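Local coordinates for protein NAD-dependent dehydrogenase (Rhizobium meliloti, PDB 4Z0P) that reduces glyoxylate and hydroxypyruvate, drawing the hydride from NADPH, at residues 138-148 and 159-170; 106-117 and 225-233. All coordinates share one frame; numbering follows the deposited sequence. Where two conformers were deposited one is given.

Interaction 1. Residues 138-148 and 159-170; sequences AADVTVGIMGM and LAAMGFKVIGWS. With NDP (NADPH dihydro-nicotinamide-adenine-dinucleotide phosphate), chain H.
The beta-alpha-beta unit at the heart of the Rossmann fold is built here from strands 142-146 and 165-169, parallel neighbours joined through helix 150-161. Six backbone hydrogen bonds zip them together, from Lys165 N to Val141 O, the longest at 3.1 Å, up to Gly147 N on Trp169 O at 2.8 Å, beside the cofactor. On the face carrying Val143 and Ile145, the strands pack against the helix end and the turn after it. Val143 has CG1 anti to its backbone N (chi1 -178°), which divides its methyls between two partners: CG1 meets Leu159 CD1 at 3.8 Å, the side chains crossing at about a right angle, while CG2 comes obliquely onto Phe164 CD1 at 3.6 Å. The Phe164 ring is also covered by Ala138, whose CB stands over its centre, 3.7 Å from the centroid and 6° off the normal, a CH-pi contact. Val141 CB closes in at the ring edge. A serine in place of Phe164 would probably open a gap beneath Ala138 CB and leave Val143 CG2 without its aromatic partner. On the other face, Met146 CE slants against Trp169 CZ3 at 3.6 Å, and its SD stands oblique to the six-membered ring, a Met-aromatic contact; Trp169 CH2 in turn touches adenine C2A of NADPH at 3.4 Å. Lys165 lies alongside Thr142 before its amine leaves for a salt bridge with Glu180. Gly147 is consistent with the first glycine of a GxGxxG loop, inside which Val150 N and Leu151 N also hydrogen-bond the cofactor; Met148 N adds a weak hydrogen bond to the ribose O3B. The chemistry thus changes along the pair: apolar packing holds the end near Phe164, whereas at the other the Trp169 ring and the weak Met148 N bond meet the adenosine half of NADPH.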
loop_
_atom_site.group_PDB
_atom_site.type_symbol
_atom_site.label_atom_id
_atom_site.label_comp_id
_atom_site.label_asym_id
_atom_site.label_seq_id
_atom_site.Cartn_x
_atom_site.Cartn_y
_atom_site.Cartn_z
ATOM N N ALA A 138 -6.204 -8.965 -4.361
ATOM C CA ALA A 138 -5.044 -8.689 -5.214
ATOM C C ALA A 138 -4.784 -9.753 -6.272
ATOM O O ALA A 138 -4.433 -9.441 -7.416
ATOM C CB ALA A 138 -3.806 -8.483 -4.365
ATOM N N ALA A 139 -4.988 -11.022 -5.903
ATOM C CA ALA A 139 -4.752 -12.139 -6.818
ATOM C C ALA A 139 -5.649 -12.125 -8.067
ATOM O O ALA A 139 -5.340 -12.766 -9.066
ATOM C CB ALA A 139 -4.881 -13.477 -6.088
ATOM N N ASP A 140 -6.735 -11.372 -8.018
ATOM C CA ASP A 140 -7.646 -11.174 -9.167
ATOM C C ASP A 140 -7.122 -10.168 -10.199
ATOM O O ASP A 140 -7.725 -10.027 -11.265
ATOM C CB ASP A 140 -9.010 -10.668 -8.679
ATOM C CG ASP A 140 -9.728 -11.656 -7.766
ATOM O OD1 ASP A 140 -9.601 -12.888 -7.979
ATOM O OD2 ASP A 140 -10.452 -11.192 -6.834
ATOM N N VAL A 141 -6.033 -9.469 -9.877
ATOM C CA VAL A 141 -5.449 -8.400 -10.714
ATOM C C VAL A 141 -4.050 -8.806 -11.147
ATOM O O VAL A 141 -3.228 -9.241 -10.333
ATOM C CB VAL A 141 -5.388 -7.080 -9.936
ATOM C CG1 VAL A 141 -4.570 -5.986 -10.670
ATOM C CG2 VAL A 141 -6.808 -6.604 -9.657
ATOM N N THR A 142 -3.785 -8.637 -12.438
ATOM C CA THR A 142 -2.433 -8.810 -12.965
ATOM C C THR A 142 -1.780 -7.442 -13.108
ATOM O O THR A 142 -2.279 -6.568 -13.845
ATOM C CB THR A 142 -2.434 -9.551 -14.311
ATOM O OG1 THR A 142 -2.921 -10.890 -14.104
ATOM C CG2 THR A 142 -1.023 -9.635 -14.853
ATOM N N VAL A 143 -0.694 -7.254 -12.377
ATOM C CA VAL A 143 0.152 -6.055 -12.510
ATOM C C VAL A 143 1.255 -6.396 -13.488
ATOM O O VAL A 143 1.969 -7.398 -13.317
ATOM C CB VAL A 143 0.765 -5.610 -11.175
ATOM C CG1 VAL A 143 1.601 -4.342 -11.363
ATOM C CG2 VAL A 143 -0.322 -5.391 -10.120
ATOM N N GLY A 144 1.393 -5.573 -14.510
ATOM C CA GLY A 144 2.421 -5.773 -15.519
ATOM C C GLY A 144 3.402 -4.626 -15.426
ATOM O O GLY A 144 2.995 -3.481 -15.561
ATOM N N ILE A 145 4.680 -4.930 -15.210
ATOM C CA ILE A 145 5.697 -3.900 -15.037
ATOM C C ILE A 145 6.582 -3.838 -16.260
ATOM O O ILE A 145 7.175 -4.852 -16.646
ATOM C CB ILE A 145 6.560 -4.165 -13.790
ATOM C CG1 ILE A 145 5.672 -4.174 -12.534
ATOM C CG2 ILE A 145 7.639 -3.090 -13.668
ATOM C CD1 ILE A 145 6.344 -4.781 -11.335
ATOM N N MET A 146 6.624 -2.658 -16.899
ATOM C CA MET A 146 7.553 -2.384 -17.994
ATOM C C MET A 146 8.818 -1.751 -17.404
ATOM O O MET A 146 8.777 -0.642 -16.861
ATOM C CB MET A 146 6.921 -1.508 -19.057
ATOM C CG MET A 146 5.873 -2.249 -19.867
ATOM S SD MET A 146 4.895 -1.285 -21.017
ATOM C CE MET A 146 6.116 -0.792 -22.192
ATOM N N GLY A 147 9.936 -2.477 -17.547
ATOM C CA GLY A 147 11.222 -2.144 -16.924
ATOM C C GLY A 147 11.503 -3.099 -15.791
ATOM O O GLY A 147 10.874 -3.006 -14.741
ATOM N N MET A 148 12.414 -4.038 -16.010
ATOM C CA MET A 148 12.739 -5.121 -15.070
ATOM C C MET A 148 14.160 -4.954 -14.552
ATOM O O MET A 148 14.942 -5.911 -14.533
ATOM C CB MET A 148 12.620 -6.477 -15.780
ATOM C CG MET A 148 11.205 -6.979 -15.937
ATOM S SD MET A 148 10.600 -7.611 -14.364
ATOM C CE MET A 148 9.652 -6.221 -13.760
ATOM N N LEU A 159 5.076 -6.765 -4.842
ATOM C CA LEU A 159 3.688 -6.895 -5.248
ATOM C C LEU A 159 3.226 -8.345 -5.198
ATOM O O LEU A 159 2.128 -8.630 -4.704
ATOM C CB LEU A 159 3.483 -6.325 -6.638
ATOM C CG LEU A 159 3.575 -4.831 -6.744
ATOM C CD1 LEU A 159 3.798 -4.439 -8.205
ATOM C CD2 LEU A 159 2.338 -4.136 -6.181
ATOM N N ALA A 160 4.060 -9.256 -5.676
ATOM C CA ALA A 160 3.713 -10.686 -5.658
ATOM C C ALA A 160 3.511 -11.168 -4.219
ATOM O O ALA A 160 2.560 -11.919 -3.937
ATOM C CB ALA A 160 4.785 -11.529 -6.359
ATOM N N ALA A 161 4.363 -10.705 -3.304
ATOM C CA ALA A 161 4.258 -11.106 -1.895
ATOM C C ALA A 161 2.977 -10.619 -1.236
ATOM O O ALA A 161 2.492 -11.246 -0.275
ATOM C CB ALA A 161 5.482 -10.654 -1.093
ATOM N N MET A 162 2.431 -9.521 -1.727
ATOM C CA MET A 162 1.161 -9.000 -1.215
ATOM C C MET A 162 -0.060 -9.643 -1.858
ATOM O O MET A 162 -1.189 -9.364 -1.444
ATOM C CB MET A 162 1.110 -7.485 -1.380
ATOM C CG MET A 162 1.885 -6.723 -0.309
ATOM S SD MET A 162 1.221 -6.924 1.334
ATOM C CE MET A 162 -0.414 -6.199 1.131
ATOM N N GLY A 163 0.158 -10.482 -2.869
ATOM C CA GLY A 163 -0.889 -11.307 -3.470
ATOM C C GLY A 163 -1.206 -10.998 -4.928
ATOM O O GLY A 163 -1.946 -11.749 -5.554
ATOM N N PHE A 164 -0.691 -9.894 -5.488
ATOM C CA PHE A 164 -0.938 -9.611 -6.896
ATOM C C PHE A 164 -0.341 -10.679 -7.799
ATOM O O PHE A 164 0.682 -11.289 -7.484
ATOM C CB PHE A 164 -0.357 -8.256 -7.306
ATOM C CG PHE A 164 -1.088 -7.069 -6.726
ATOM C CD1 PHE A 164 -2.235 -6.599 -7.337
ATOM C CD2 PHE A 164 -0.607 -6.412 -5.592
ATOM C CE1 PHE A 164 -2.931 -5.515 -6.815
ATOM C CE2 PHE A 164 -1.299 -5.320 -5.070
ATOM C CZ PHE A 164 -2.454 -4.867 -5.683
ATOM N N LYS A 165 -1.001 -10.920 -8.928
ATOM C CA LYS A 165 -0.350 -11.624 -10.029
ATOM C C LYS A 165 0.551 -10.613 -10.687
ATOM O O LYS A 165 0.106 -9.504 -10.990
ATOM C CB LYS A 165 -1.400 -12.170 -11.004
ATOM C CG LYS A 165 -0.813 -12.880 -12.212
ATOM C CD LYS A 165 -0.513 -14.345 -11.929
ATOM C CE LYS A 165 0.073 -15.026 -13.155
ATOM N NZ LYS A 165 1.421 -14.496 -13.489
ATOM N N VAL A 166 1.792 -10.981 -10.958
ATOM C CA VAL A 166 2.751 -10.019 -11.500
ATOM C C VAL A 166 3.458 -10.608 -12.686
ATOM O O VAL A 166 3.922 -11.745 -12.636
ATOM C CB VAL A 166 3.793 -9.592 -10.435
ATOM C CG1 VAL A 166 4.704 -8.527 -11.014
ATOM C CG2 VAL A 166 3.122 -9.064 -9.179
ATOM N N ILE A 167 3.555 -9.816 -13.740
ATOM C CA ILE A 167 4.380 -10.154 -14.888
ATOM C C ILE A 167 5.251 -8.948 -15.238
ATOM O O ILE A 167 4.912 -7.821 -14.914
ATOM C CB ILE A 167 3.532 -10.601 -16.107
ATOM C CG1 ILE A 167 2.543 -9.501 -16.556
ATOM C CG2 ILE A 167 2.790 -11.878 -15.771
ATOM C CD1 ILE A 167 1.674 -9.863 -17.743
ATOM N N GLY A 168 6.330 -9.210 -15.969
ATOM C CA GLY A 168 7.304 -8.166 -16.308
ATOM C C GLY A 168 7.695 -8.166 -17.771
ATOM O O GLY A 168 7.634 -9.198 -18.437
ATOM N N TRP A 169 8.126 -6.994 -18.239
ATOM C CA TRP A 169 8.600 -6.828 -19.610
ATOM C C TRP A 169 9.837 -5.957 -19.628
ATOM O O TRP A 169 9.927 -4.962 -18.907
ATOM C CB TRP A 169 7.499 -6.212 -20.471
ATOM C CG TRP A 169 7.887 -5.935 -21.884
ATOM C CD1 TRP A 169 7.803 -6.797 -22.944
ATOM C CD2 TRP A 169 8.414 -4.707 -22.415
ATOM N NE1 TRP A 169 8.232 -6.179 -24.100
ATOM C CE2 TRP A 169 8.631 -4.904 -23.794
ATOM C CE3 TRP A 169 8.730 -3.464 -21.857
ATOM C CZ2 TRP A 169 9.113 -3.879 -24.639
ATOM C CZ3 TRP A 169 9.229 -2.457 -22.687
ATOM C CH2 TRP A 169 9.422 -2.672 -24.059
ATOM N N SER A 170 10.799 -6.342 -20.468
ATOM C CA SER A 170 11.972 -5.494 -20.726
ATOM C C SER A 170 12.570 -5.947 -22.034
ATOM O O SER A 170 12.035 -6.856 -22.680
ATOM C CB SER A 170 12.973 -5.565 -19.565
ATOM O OG SER A 170 13.382 -6.902 -19.328
HETATM P PA NDP H . 17.672 -0.067 -14.541
HETATM O O1A NDP H . 18.720 0.375 -15.551
HETATM O O2A NDP H . 18.112 -0.982 -13.448
HETATM O O5B NDP H . 16.529 -0.780 -15.374
HETATM C C5B NDP H . 16.023 -0.295 -16.600
HETATM C C4B NDP H . 15.144 -1.361 -17.196
HETATM O O4B NDP H . 14.514 -0.790 -18.340
HETATM C C3B NDP H . 15.899 -2.595 -17.685
HETATM O O3B NDP H . 15.081 -3.731 -17.428
HETATM C C2B NDP H . 16.026 -2.351 -19.173
HETATM O O2B NDP H . 16.117 -3.519 -19.966
HETATM C C1B NDP H . 14.710 -1.668 -19.435
HETATM N N9A NDP H . 14.765 -0.941 -20.714
HETATM C C8A NDP H . 15.485 0.144 -21.065
HETATM N N7A NDP H . 15.287 0.533 -22.304
HETATM C C5A NDP H . 14.376 -0.364 -22.787
HETATM C C6A NDP H . 13.763 -0.527 -24.045
HETATM N N6A NDP H . 13.997 0.307 -25.085
HETATM N N1A NDP H . 12.881 -1.552 -24.208
HETATM C C2A NDP H . 12.649 -2.376 -23.175
HETATM N N3A NDP H . 13.177 -2.326 -21.948
HETATM C C4A NDP H . 14.033 -1.279 -21.815
HETATM O O3 NDP H . 17.028 1.315 -14.008
HETATM P PN NDP H . 16.306 1.436 -12.559
HETATM O O1N NDP H . 15.344 0.313 -12.366
HETATM O O2N NDP H . 17.315 1.713 -11.502
HETATM O O5D NDP H . 15.569 2.825 -12.802
HETATM C C5D NDP H . 14.573 2.914 -13.802
HETATM C C4D NDP H . 14.163 4.362 -14.026
HETATM O O4D NDP H . 13.316 4.811 -12.966
HETATM C C3D NDP H . 15.280 5.397 -14.026
HETATM O O3D NDP H . 15.962 5.415 -15.295
HETATM C C2D NDP H . 14.593 6.716 -13.730
HETATM O O2D NDP H . 14.197 7.363 -14.953
HETATM C C1D NDP H . 13.326 6.230 -12.980
HETATM N N1N NDP H . 13.261 6.720 -11.601
HETATM C C2N NDP H . 12.237 7.566 -11.192
HETATM C C3N NDP H . 12.146 8.017 -9.910
HETATM C C7N NDP H . 10.975 8.803 -9.399
HETATM O O7N NDP H . 11.106 9.401 -8.312
HETATM N N7N NDP H . 9.863 8.863 -10.099
HETATM C C4N NDP H . 13.203 7.649 -8.936
HETATM C C5N NDP H . 14.268 6.760 -9.463
HETATM C C6N NDP H . 14.263 6.318 -10.707
HETATM P P2B NDP H . 17.468 -4.394 -20.008
HETATM O O1X NDP H . 17.500 -5.075 -18.664
HETATM O O2X NDP H . 17.182 -5.346 -21.155
HETATM O O3X NDP H . 18.590 -3.453 -20.245
#

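Interaction 2. Residues 106-117 and 225-233; sequences WVMMQCLLHLRQ and FGAPVFINA. With NDP (NADPH dihydro-nicotinamide-adenine-dinucleotide phosphate), chain H.
Trp106 and Ile231 pass one another pointing opposite ways where helix 97-115 runs back along strand 229-232, and this is the tight end of the contact. Ile231 CG2 sits 3.5 Å from Trp106 CZ3, and Ala233 CB approaches the same ring atom just as closely. The indole gets there by extending away from the backbone N (chi1 -177°), which swings the six-membered ring toward the strand end. Ala233 O then accepts a hydrogen bond from the carboxamide N7N of NADPH at 2.9 Å, putting the backbone just after the strand in direct touch with the nicotinamide. Further along, Ile231 CD1 settles against Gln110 CB at 4.0 Å, while the Gln110 amide folds back over one face of the Trp106 ring and donates NE2 to Trp106 O. Val229 CG1 caps the imidazole of His114 almost exactly on its normal (2° off), a CH-pi contact with CG1 3.5 Å from the His114 ring centroid. Both Gln110 OE1 and His114 NE2 are hydrogen-bonded to Ser257 OG, so one hydroxyl ties down two polar groups of the helix. Beyond His114 the fit loosens and solvent comes nearer. The partly exposed Phe225 ring turns its edge to Leu115 O, CZ lying 3.4 Å away, and Gln117 CG rests obliquely against Phe225 CE1 at 3.8 Å. No hydrogen bond links the two segments, and a glycerol, probably from the crystallisation liquor, is hydrogen-bonded to His114 O. Strand 229-232 lies between strands 196-199 and 255-258 in the parallel sheet; the helix, nearly antiparallel to it at 162°, is flanked by Leu159 of helix 150-161, touching Cys111, and by Tyr279 of strand 278-280, edge-to-face with His114, while Leu112 and Leu113 pack on the second subunit.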
loop_
_atom_site.group_PDB
_atom_site.type_symbol
_atom_site.label_atom_id
_atom_site.label_comp_id
_atom_site.label_asym_id
_atom_site.label_seq_id
_atom_site.Cartn_x
_atom_site.Cartn_y
_atom_site.Cartn_z
ATOM N N TRP A 106 5.985 3.367 -3.145
ATOM C CA TRP A 106 5.091 4.170 -3.969
ATOM C C TRP A 106 4.294 3.277 -4.937
ATOM O O TRP A 106 3.086 3.462 -5.106
ATOM C CB TRP A 106 5.887 5.248 -4.729
ATOM C CG TRP A 106 5.023 6.189 -5.553
ATOM C CD1 TRP A 106 4.545 7.406 -5.177
ATOM C CD2 TRP A 106 4.559 5.976 -6.900
ATOM N NE1 TRP A 106 3.818 7.976 -6.211
ATOM C CE2 TRP A 106 3.802 7.112 -7.272
ATOM C CE3 TRP A 106 4.727 4.955 -7.829
ATOM C CZ2 TRP A 106 3.202 7.236 -8.547
ATOM C CZ3 TRP A 106 4.151 5.073 -9.092
ATOM C CH2 TRP A 106 3.395 6.222 -9.434
ATOM N N VAL A 107 4.961 2.310 -5.557
ATOM C CA VAL A 107 4.295 1.400 -6.495
ATOM C C VAL A 107 3.219 0.584 -5.762
ATOM O O VAL A 107 2.095 0.470 -6.227
ATOM C CB VAL A 107 5.301 0.478 -7.223
ATOM C CG1 VAL A 107 4.588 -0.566 -8.072
ATOM C CG2 VAL A 107 6.235 1.306 -8.100
ATOM N N MET A 108 3.577 0.037 -4.613
ATOM C CA MET A 108 2.617 -0.722 -3.804
ATOM C C MET A 108 1.437 0.158 -3.438
ATOM O O MET A 108 0.281 -0.284 -3.529
ATOM C CB MET A 108 3.296 -1.225 -2.530
ATOM C CG MET A 108 2.387 -2.034 -1.591
ATOM S SD MET A 108 1.796 -3.585 -2.327
ATOM C CE MET A 108 3.364 -4.458 -2.425
ATOM N N MET A 109 1.704 1.399 -3.027
ATOM C CA MET A 109 0.598 2.296 -2.659
ATOM C C MET A 109 -0.357 2.502 -3.829
ATOM O O MET A 109 -1.577 2.450 -3.651
ATOM C CB MET A 109 1.106 3.631 -2.153
ATOM C CG MET A 109 -0.011 4.496 -1.616
ATOM S SD MET A 109 0.625 5.979 -0.783
ATOM C CE MET A 109 1.255 6.804 -2.167
ATOM N N GLN A 110 0.186 2.736 -5.027
ATOM C CA GLN A 110 -0.706 2.973 -6.168
ATOM C C GLN A 110 -1.516 1.728 -6.492
ATOM O O GLN A 110 -2.711 1.808 -6.781
ATOM C CB GLN A 110 0.056 3.360 -7.428
ATOM C CG GLN A 110 1.003 4.529 -7.286
ATOM C CD GLN A 110 0.452 5.671 -6.481
ATOM O OE1 GLN A 110 -0.664 6.147 -6.719
ATOM N NE2 GLN A 110 1.234 6.130 -5.504
ATOM N N CYS A 111 -0.859 0.571 -6.506
ATOM C CA CYS A 111 -1.600 -0.659 -6.829
ATOM C C CYS A 111 -2.723 -0.906 -5.795
ATOM O O CYS A 111 -3.805 -1.358 -6.162
ATOM C CB CYS A 111 -0.666 -1.864 -6.934
ATOM S SG CYS A 111 0.419 -1.737 -8.401
ATOM N N LEU A 112 -2.469 -0.632 -4.513
ATOM C CA LEU A 112 -3.505 -0.781 -3.501
ATOM C C LEU A 112 -4.607 0.259 -3.610
ATOM O O LEU A 112 -5.809 -0.094 -3.485
ATOM C CB LEU A 112 -2.907 -0.814 -2.100
ATOM C CG LEU A 112 -2.044 -2.032 -1.786
ATOM C CD1 LEU A 112 -1.323 -1.856 -0.452
ATOM C CD2 LEU A 112 -2.827 -3.336 -1.820
ATOM N N LEU A 113 -4.241 1.508 -3.879
ATOM C CA LEU A 113 -5.245 2.578 -4.053
ATOM C C LEU A 113 -6.212 2.223 -5.172
ATOM O O LEU A 113 -7.425 2.398 -5.035
ATOM C CB LEU A 113 -4.569 3.911 -4.357
ATOM C CG LEU A 113 -3.892 4.674 -3.205
ATOM C CD1 LEU A 113 -3.097 5.828 -3.803
ATOM C CD2 LEU A 113 -4.959 5.198 -2.275
ATOM N N HIS A 114 -5.687 1.731 -6.291
ATOM C CA HIS A 114 -6.552 1.325 -7.404
ATOM C C HIS A 114 -7.329 0.035 -7.112
ATOM O O HIS A 114 -8.543 -0.022 -7.325
ATOM C CB HIS A 114 -5.746 1.247 -8.691
ATOM C CG HIS A 114 -5.304 2.590 -9.166
ATOM N ND1 HIS A 114 -6.157 3.524 -9.722
ATOM C CD2 HIS A 114 -4.083 3.160 -9.166
ATOM C CE1 HIS A 114 -5.475 4.607 -10.041
ATOM N NE2 HIS A 114 -4.213 4.411 -9.715
ATOM N N LEU A 115 -6.664 -0.972 -6.556
ATOM C CA LEU A 115 -7.335 -2.231 -6.212
ATOM C C LEU A 115 -8.487 -2.000 -5.263
ATOM O O LEU A 115 -9.584 -2.528 -5.450
ATOM C CB LEU A 115 -6.372 -3.202 -5.556
ATOM C CG LEU A 115 -6.963 -4.513 -4.982
ATOM C CD1 LEU A 115 -7.464 -5.398 -6.124
ATOM C CD2 LEU A 115 -5.946 -5.211 -4.092
ATOM N N ARG A 116 -8.212 -1.229 -4.224
ATOM C CA ARG A 116 -9.163 -1.042 -3.132
ATOM C C ARG A 116 -10.132 0.141 -3.348
ATOM O O ARG A 116 -10.841 0.544 -2.445
ATOM C CB ARG A 116 -8.413 -0.939 -1.807
ATOM C CG ARG A 116 -7.593 -2.176 -1.430
ATOM C CD ARG A 116 -8.379 -3.491 -1.351
ATOM N NE ARG A 116 -9.326 -3.384 -0.257
ATOM C CZ ARG A 116 -9.309 -4.097 0.870
ATOM N NH1 ARG A 116 -8.470 -5.101 1.052
ATOM N NH2 ARG A 116 -10.186 -3.797 1.814
ATOM N N GLN A 117 -10.205 0.631 -4.571
ATOM C CA GLN A 117 -11.263 1.560 -5.008
ATOM C C GLN A 117 -11.293 2.787 -4.108
ATOM O O GLN A 117 -12.344 3.302 -3.722
ATOM C CB GLN A 117 -12.622 0.854 -5.024
ATOM C CG GLN A 117 -12.587 -0.401 -5.859
ATOM C CD GLN A 117 -13.908 -1.115 -5.902
ATOM O OE1 GLN A 117 -14.773 -0.798 -6.723
ATOM N NE2 GLN A 117 -14.075 -2.086 -5.021
ATOM N N PHE A 225 -12.256 -4.810 -12.910
ATOM C CA PHE A 225 -12.843 -3.500 -13.126
ATOM C C PHE A 225 -13.254 -3.271 -14.578
ATOM O O PHE A 225 -13.829 -2.243 -14.893
ATOM C CB PHE A 225 -11.857 -2.431 -12.685
ATOM C CG PHE A 225 -11.428 -2.590 -11.257
ATOM C CD1 PHE A 225 -12.348 -2.434 -10.240
ATOM C CD2 PHE A 225 -10.131 -2.965 -10.943
ATOM C CE1 PHE A 225 -11.967 -2.607 -8.906
ATOM C CE2 PHE A 225 -9.747 -3.153 -9.632
ATOM C CZ PHE A 225 -10.663 -2.968 -8.612
ATOM N N GLY A 226 -12.929 -4.209 -15.457
ATOM C CA GLY A 226 -13.291 -4.082 -16.872
ATOM C C GLY A 226 -12.534 -3.046 -17.675
ATOM O O GLY A 226 -12.871 -2.798 -18.825
ATOM N N ALA A 227 -11.520 -2.435 -17.078
ATOM C CA ALA A 227 -10.746 -1.388 -17.717
ATOM C C ALA A 227 -9.400 -1.303 -17.000
ATOM O O ALA A 227 -9.345 -1.422 -15.787
ATOM C CB ALA A 227 -11.461 -0.042 -17.622
ATOM N N PRO A 228 -8.334 -1.104 -17.752
ATOM C CA PRO A 228 -7.008 -1.063 -17.140
ATOM C C PRO A 228 -6.676 0.284 -16.478
ATOM O O PRO A 228 -7.320 1.302 -16.743
ATOM C CB PRO A 228 -6.090 -1.308 -18.351
ATOM C CG PRO A 228 -6.835 -0.674 -19.494
ATOM C CD PRO A 228 -8.263 -0.989 -19.217
ATOM N N VAL A 229 -5.631 0.263 -15.656
ATOM C CA VAL A 229 -5.028 1.420 -15.007
ATOM C C VAL A 229 -3.585 1.603 -15.456
ATOM O O VAL A 229 -2.867 0.627 -15.676
ATOM C CB VAL A 229 -5.069 1.204 -13.472
ATOM C CG1 VAL A 229 -4.319 2.272 -12.702
ATOM C CG2 VAL A 229 -6.532 1.179 -13.044
ATOM N N PHE A 230 -3.162 2.861 -15.580
ATOM C CA PHE A 230 -1.792 3.209 -15.951
ATOM C C PHE A 230 -1.091 3.916 -14.805
ATOM O O PHE A 230 -1.568 4.947 -14.303
ATOM C CB PHE A 230 -1.786 4.130 -17.168
ATOM C CG PHE A 230 -0.415 4.589 -17.582
ATOM C CD1 PHE A 230 0.617 3.671 -17.793
ATOM C CD2 PHE A 230 -0.147 5.927 -17.800
ATOM C CE1 PHE A 230 1.882 4.087 -18.209
ATOM C CE2 PHE A 230 1.119 6.349 -18.215
ATOM C CZ PHE A 230 2.135 5.430 -18.421
ATOM N N ILE A 231 0.072 3.390 -14.430
ATOM C CA ILE A 231 0.850 3.917 -13.303
ATOM C C ILE A 231 2.256 4.169 -13.811
ATOM O O ILE A 231 2.915 3.233 -14.318
ATOM C CB ILE A 231 0.888 2.888 -12.166
ATOM C CG1 ILE A 231 -0.517 2.673 -11.593
ATOM C CG2 ILE A 231 1.905 3.272 -11.079
ATOM C CD1 ILE A 231 -0.623 1.364 -10.846
ATOM N N ASN A 232 2.704 5.423 -13.779
ATOM C CA ASN A 232 4.058 5.728 -14.261
ATOM C C ASN A 232 4.910 6.465 -13.255
ATOM O O ASN A 232 4.535 7.539 -12.779
ATOM C CB ASN A 232 4.026 6.528 -15.565
ATOM C CG ASN A 232 5.398 6.616 -16.255
ATOM O OD1 ASN A 232 6.330 5.854 -15.970
ATOM N ND2 ASN A 232 5.505 7.528 -17.190
ATOM N N ALA A 233 6.054 5.881 -12.926
ATOM C CA ALA A 233 7.065 6.557 -12.112
ATOM C C ALA A 233 8.449 6.478 -12.723
ATOM O O ALA A 233 9.454 6.668 -12.011
ATOM C CB ALA A 233 7.085 6.003 -10.691
HETATM P PA NDP H . 17.672 -0.067 -14.541
HETATM O O1A NDP H . 18.720 0.375 -15.551
HETATM O O2A NDP H . 18.112 -0.982 -13.448
HETATM O O5B NDP H . 16.529 -0.780 -15.374
HETATM C C5B NDP H . 16.023 -0.295 -16.600
HETATM C C4B NDP H . 15.144 -1.361 -17.196
HETATM O O4B NDP H . 14.514 -0.790 -18.340
HETATM C C3B NDP H . 15.899 -2.595 -17.685
HETATM O O3B NDP H . 15.081 -3.731 -17.428
HETATM C C2B NDP H . 16.026 -2.351 -19.173
HETATM O O2B NDP H . 16.117 -3.519 -19.966
HETATM C C1B NDP H . 14.710 -1.668 -19.435
HETATM N N9A NDP H . 14.765 -0.941 -20.714
HETATM C C8A NDP H . 15.485 0.144 -21.065
HETATM N N7A NDP H . 15.287 0.533 -22.304
HETATM C C5A NDP H . 14.376 -0.364 -22.787
HETATM C C6A NDP H . 13.763 -0.527 -24.045
HETATM N N6A NDP H . 13.997 0.307 -25.085
HETATM N N1A NDP H . 12.881 -1.552 -24.208
HETATM C C2A NDP H . 12.649 -2.376 -23.175
HETATM N N3A NDP H . 13.177 -2.326 -21.948
HETATM C C4A NDP H . 14.033 -1.279 -21.815
HETATM O O3 NDP H . 17.028 1.315 -14.008
HETATM P PN NDP H . 16.306 1.436 -12.559
HETATM O O1N NDP H . 15.344 0.313 -12.366
HETATM O O2N NDP H . 17.315 1.713 -11.502
HETATM O O5D NDP H . 15.569 2.825 -12.802
HETATM C C5D NDP H . 14.573 2.914 -13.802
HETATM C C4D NDP H . 14.163 4.362 -14.026
HETATM O O4D NDP H . 13.316 4.811 -12.966
HETATM C C3D NDP H . 15.280 5.397 -14.026
HETATM O O3D NDP H . 15.962 5.415 -15.295
HETATM C C2D NDP H . 14.593 6.716 -13.730
HETATM O O2D NDP H . 14.197 7.363 -14.953
HETATM C C1D NDP H . 13.326 6.230 -12.980
HETATM N N1N NDP H . 13.261 6.720 -11.601
HETATM C C2N NDP H . 12.237 7.566 -11.192
HETATM C C3N NDP H . 12.146 8.017 -9.910
HETATM C C7N NDP H . 10.975 8.803 -9.399
HETATM O O7N NDP H . 11.106 9.401 -8.312
HETATM N N7N NDP H . 9.863 8.863 -10.099
HETATM C C4N NDP H . 13.203 7.649 -8.936
HETATM C C5N NDP H . 14.268 6.760 -9.463
HETATM C C6N NDP H . 14.263 6.318 -10.707
HETATM P P2B NDP H . 17.468 -4.394 -20.008
HETATM O O1X NDP H . 17.500 -5.075 -18.664
HETATM O O2X NDP H . 17.182 -5.346 -21.155
HETATM O O3X NDP H . 18.590 -3.453 -20.245
#

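Overall arrangement
Along the chain the order is 106-117, 138-148, 159-170, 225-233, so interaction 2 brackets interaction 1. Their centres are 11 Å apart, and both use the seven-stranded parallel sheet, where strand 196-199 separates 142-146 from 229-232. Helix 97-115 bridges them: Met108 CE lies 3.4 Å from Met162 CG, and Cys111 CB packs 3.7 Å from Phe164 CZ. Both contacts end on NADPH, interaction 1 at the adenosine half and interaction 2 at the nicotinamide, so the C-terminal strand ends of one sheet receive the extended cofactor. Each also reaches the second subunit, tying the cofactor-binding domain to the dimer interface.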